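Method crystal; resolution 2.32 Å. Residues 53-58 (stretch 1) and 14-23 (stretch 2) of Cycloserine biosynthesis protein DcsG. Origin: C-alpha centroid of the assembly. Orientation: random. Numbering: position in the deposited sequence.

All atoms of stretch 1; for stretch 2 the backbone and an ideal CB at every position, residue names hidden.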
# COMPACT_ATOMS: atom_id res chain seq x y z
N PHE A 53 -0.24 -11.84 5.36
CA PHE A 53 0.20 -10.62 6.03
C PHE A 53 -0.95 -9.63 6.02
O PHE A 53 -1.33 -9.08 4.98
CB PHE A 53 1.42 -10.05 5.31
CG PHE A 53 2.55 -11.02 5.20
CD1 PHE A 53 2.98 -11.48 3.97
CD2 PHE A 53 3.20 -11.46 6.34
CE1 PHE A 53 4.05 -12.36 3.87
CE2 PHE A 53 4.27 -12.35 6.24
CZ PHE A 53 4.69 -12.79 5.00
N ARG A 54 -1.52 -9.40 7.20
CA ARG A 54 -2.65 -8.51 7.32
C ARG A 54 -2.30 -7.11 7.79
O ARG A 54 -2.51 -6.14 7.06
CB ARG A 54 -3.69 -9.12 8.26
CG ARG A 54 -4.41 -10.33 7.66
CD ARG A 54 -5.05 -9.93 6.35
NE ARG A 54 -5.75 -8.67 6.55
CZ ARG A 54 -5.72 -7.64 5.71
NH1 ARG A 54 -5.02 -7.73 4.58
NH2 ARG A 54 -6.33 -6.51 6.03
N SER A 55 -1.74 -7.00 8.99
CA SER A 55 -1.42 -5.69 9.53
C SER A 55 -0.14 -5.56 10.36
O SER A 55 -0.18 -5.03 11.47
CB SER A 55 -2.60 -5.19 10.35
OG SER A 55 -2.95 -6.15 11.33
N PRO A 56 1.00 -6.05 9.84
CA PRO A 56 2.26 -5.95 10.58
C PRO A 56 2.77 -4.56 10.19
O PRO A 56 3.89 -4.39 9.71
CB PRO A 56 3.08 -7.05 9.95
CG PRO A 56 2.71 -6.90 8.51
CD PRO A 56 1.21 -6.70 8.54
N TRP A 57 1.92 -3.56 10.39
CA TRP A 57 2.24 -2.22 9.95
C TRP A 57 3.42 -1.47 10.53
O TRP A 57 3.77 -0.40 10.03
CB TRP A 57 0.97 -1.36 9.99
CG TRP A 57 -0.09 -1.92 9.06
CD1 TRP A 57 0.11 -2.57 7.87
CD2 TRP A 57 -1.51 -1.87 9.25
NE1 TRP A 57 -1.08 -2.94 7.31
CE2 TRP A 57 -2.10 -2.52 8.13
CE3 TRP A 57 -2.34 -1.34 10.24
CZ2 TRP A 57 -3.48 -2.65 7.99
CZ3 TRP A 57 -3.72 -1.48 10.10
CH2 TRP A 57 -4.27 -2.12 8.98
N THR A 58 4.06 -2.02 11.56
CA THR A 58 5.23 -1.34 12.09
C THR A 58 6.43 -1.68 11.20
O THR A 58 7.55 -1.27 11.47
CB THR A 58 5.54 -1.74 13.56
OG1 THR A 58 5.76 -3.15 13.65
CG2 THR A 58 4.40 -1.34 14.47
N UNK A 14 -4.74 -2.76 16.94
CA UNK A 14 -5.86 -1.89 17.32
C UNK A 14 -6.45 -1.07 16.18
O UNK A 14 -7.59 -0.61 16.27
CB UNK A 14 -5.40 -0.93 18.42
N UNK A 15 -5.69 -0.86 15.11
CA UNK A 15 -6.22 -0.09 14.00
C UNK A 15 -6.49 -0.96 12.77
O UNK A 15 -6.66 -0.45 11.67
CB UNK A 15 -5.25 1.04 13.64
N UNK A 16 -6.52 -2.27 12.96
CA UNK A 16 -6.78 -3.19 11.86
C UNK A 16 -8.27 -3.50 11.92
O UNK A 16 -8.67 -4.57 12.40
CB UNK A 16 -5.93 -4.46 11.95
N UNK A 17 -9.08 -2.57 11.43
CA UNK A 17 -10.53 -2.73 11.44
C UNK A 17 -11.00 -3.96 10.68
O UNK A 17 -12.11 -4.43 10.89
CB UNK A 17 -11.19 -1.48 10.85
N UNK A 18 -10.12 -4.50 9.84
CA UNK A 18 -10.46 -5.68 9.04
C UNK A 18 -10.38 -7.02 9.79
O UNK A 18 -11.12 -7.95 9.46
CB UNK A 18 -9.53 -5.74 7.83
N UNK A 19 -9.52 -7.13 10.79
CA UNK A 19 -9.36 -8.40 11.49
C UNK A 19 -10.64 -9.03 12.05
O UNK A 19 -10.90 -10.21 11.82
CB UNK A 19 -8.38 -8.20 12.64
N UNK A 20 -11.46 -8.26 12.79
CA UNK A 20 -12.70 -8.83 13.34
C UNK A 20 -13.60 -9.44 12.26
O UNK A 20 -13.98 -10.61 12.35
CB UNK A 20 -13.48 -7.75 14.10
N UNK A 21 -13.95 -8.67 11.22
CA UNK A 21 -14.80 -9.24 10.18
C UNK A 21 -14.12 -10.36 9.37
O UNK A 21 -14.78 -11.30 8.93
CB UNK A 21 -15.25 -8.13 9.23
N UNK A 22 -12.81 -10.25 9.19
CA UNK A 22 -12.07 -11.27 8.44
C UNK A 22 -12.10 -12.61 9.17
O UNK A 22 -12.23 -13.66 8.54
CB UNK A 22 -10.62 -10.83 8.22
N UNK A 23 -11.99 -12.57 10.49
CA UNK A 23 -12.02 -13.78 11.29
C UNK A 23 -13.38 -14.47 11.19
O UNK A 23 -13.46 -15.70 11.12
CB UNK A 23 -11.69 -13.46 12.75

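Position 14 finds nothing of stretch 1 within 5.5 Å of its ideal CB, so this contact sets no rule. With phi at -66° proline fits, and Pro 14 is deposited.

At 15 the CB points sideways, 4.6 Å from Trp 57 CZ3. The indole offers an apolar surface, so a side chain long enough to bend back would suit: isoleucine, leucine or methionine. The residue is Ile 15, and its chi1 in p and chi2 in t bring CD1 to 3.6 Å from Trp 57 CE3. Ile 15 O lies at the ring edge, 3.5 Å from Trp 57 CZ3.

Position 16 answers to two demands. Its ideal CB is 3.5 Å from Ser 55 OG and 4.1 Å from Trp 57 CH2, and the backbone ahead turns toward a helix, where the amides of the turn could be met by a short acceptor. Aspartate or asparagine would serve, perhaps serine or threonine. Asp 16 fills both roles. Ser 55 OG donates to Asp 16 OD2 at 2.7 Å, while Asp 16 OD1 caps the turn through weak bonds from the amide N of residues 18 and 19. A water extends the link to Arg 54, donating to Asp 16 OD2 (2.9 Å) and accepting from Arg 54 NE (2.8 Å).

Position 17, second in the type I turn, has no contact with stretch 1; many residues would do, and Tyr 17 is found.

At position 18 the CB points toward stretch 1, and the ideal CB of 18 lies 3.8 Å from Arg 54 NH2. A short acid is the natural answer to that charge, with asparagine a neutral alternative. Asp 18 places OD1 near the guanidinium plane, at its edge, in a salt bridge 3.4 Å from Arg 54 NH2.

At 19 the CB points sideways, with nothing of stretch 1 within 5.5 Å, so a contact demands reach; a long, flexible, apolar chain could pack on Arg 54 CB. Met 19, modelled as selenomethionine, does this: its CE ends 3.7 Å from Arg 54 CB and 4.1 Å from Ser 55 OG.

Positions 20 and 21 make no contact with stretch 1, and their phi values of -55° and -66° admit proline near the start of the helix: Pro 20 and Pro 21.

The CB of 22 points toward stretch 1 from a distance, facing the aliphatic part of Arg 54. Leucine, methionine or isoleucine could bridge the gap. Leu 22 does, its CD2 3.6 Å from Arg 54 CD.

Position 23 is out of reach and free; it is Leu 23.

Stretch 2, residues 14-23: PIDYDMPPLL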
# COMPACT_ATOMS: atom_id res chain seq x y z
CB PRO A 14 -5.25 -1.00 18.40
CG PRO A 14 -4.24 -1.90 19.04
CD PRO A 14 -3.59 -2.53 17.83
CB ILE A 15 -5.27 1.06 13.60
CG1 ILE A 15 -3.92 0.50 13.15
CG2 ILE A 15 -5.10 2.01 14.78
CD1 ILE A 15 -3.07 1.48 12.37
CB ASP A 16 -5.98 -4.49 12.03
CG ASP A 16 -6.20 -5.47 10.89
OD1 ASP A 16 -7.03 -5.18 9.99
OD2 ASP A 16 -5.54 -6.53 10.88
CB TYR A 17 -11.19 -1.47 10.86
CG TYR A 17 -10.57 -0.22 11.42
CD1 TYR A 17 -9.96 0.71 10.57
CD2 TYR A 17 -10.49 -0.01 12.79
CE1 TYR A 17 -9.28 1.81 11.09
CE2 TYR A 17 -9.81 1.09 13.32
CZ TYR A 17 -9.20 1.99 12.47
OH TYR A 17 -8.51 3.06 12.99
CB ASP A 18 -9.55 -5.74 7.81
CG ASP A 18 -9.74 -4.55 6.87
OD1 ASP A 18 -8.73 -4.08 6.29
OD2 ASP A 18 -10.90 -4.08 6.71
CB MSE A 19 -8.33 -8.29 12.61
CG MSE A 19 -7.77 -9.64 13.03
SE MSE A 19 -6.83 -10.56 11.57
CE MSE A 19 -5.15 -9.58 11.67
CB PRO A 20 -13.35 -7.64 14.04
CG PRO A 20 -12.17 -6.83 14.50
CD PRO A 20 -11.24 -6.89 13.29
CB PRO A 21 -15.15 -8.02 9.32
CG PRO A 21 -13.97 -7.12 9.50
CD PRO A 21 -13.69 -7.24 10.96
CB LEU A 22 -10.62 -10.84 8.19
CG LEU A 22 -9.68 -11.88 7.55
CD1 LEU A 22 -10.32 -12.45 6.28
CD2 LEU A 22 -8.33 -11.23 7.23
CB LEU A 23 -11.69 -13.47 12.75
CG LEU A 23 -10.23 -13.12 13.08
CD1 LEU A 23 -10.12 -12.76 14.56
CD2 LEU A 23 -9.33 -14.29 12.75
O HOH W 1 -7.11 -8.10 8.94
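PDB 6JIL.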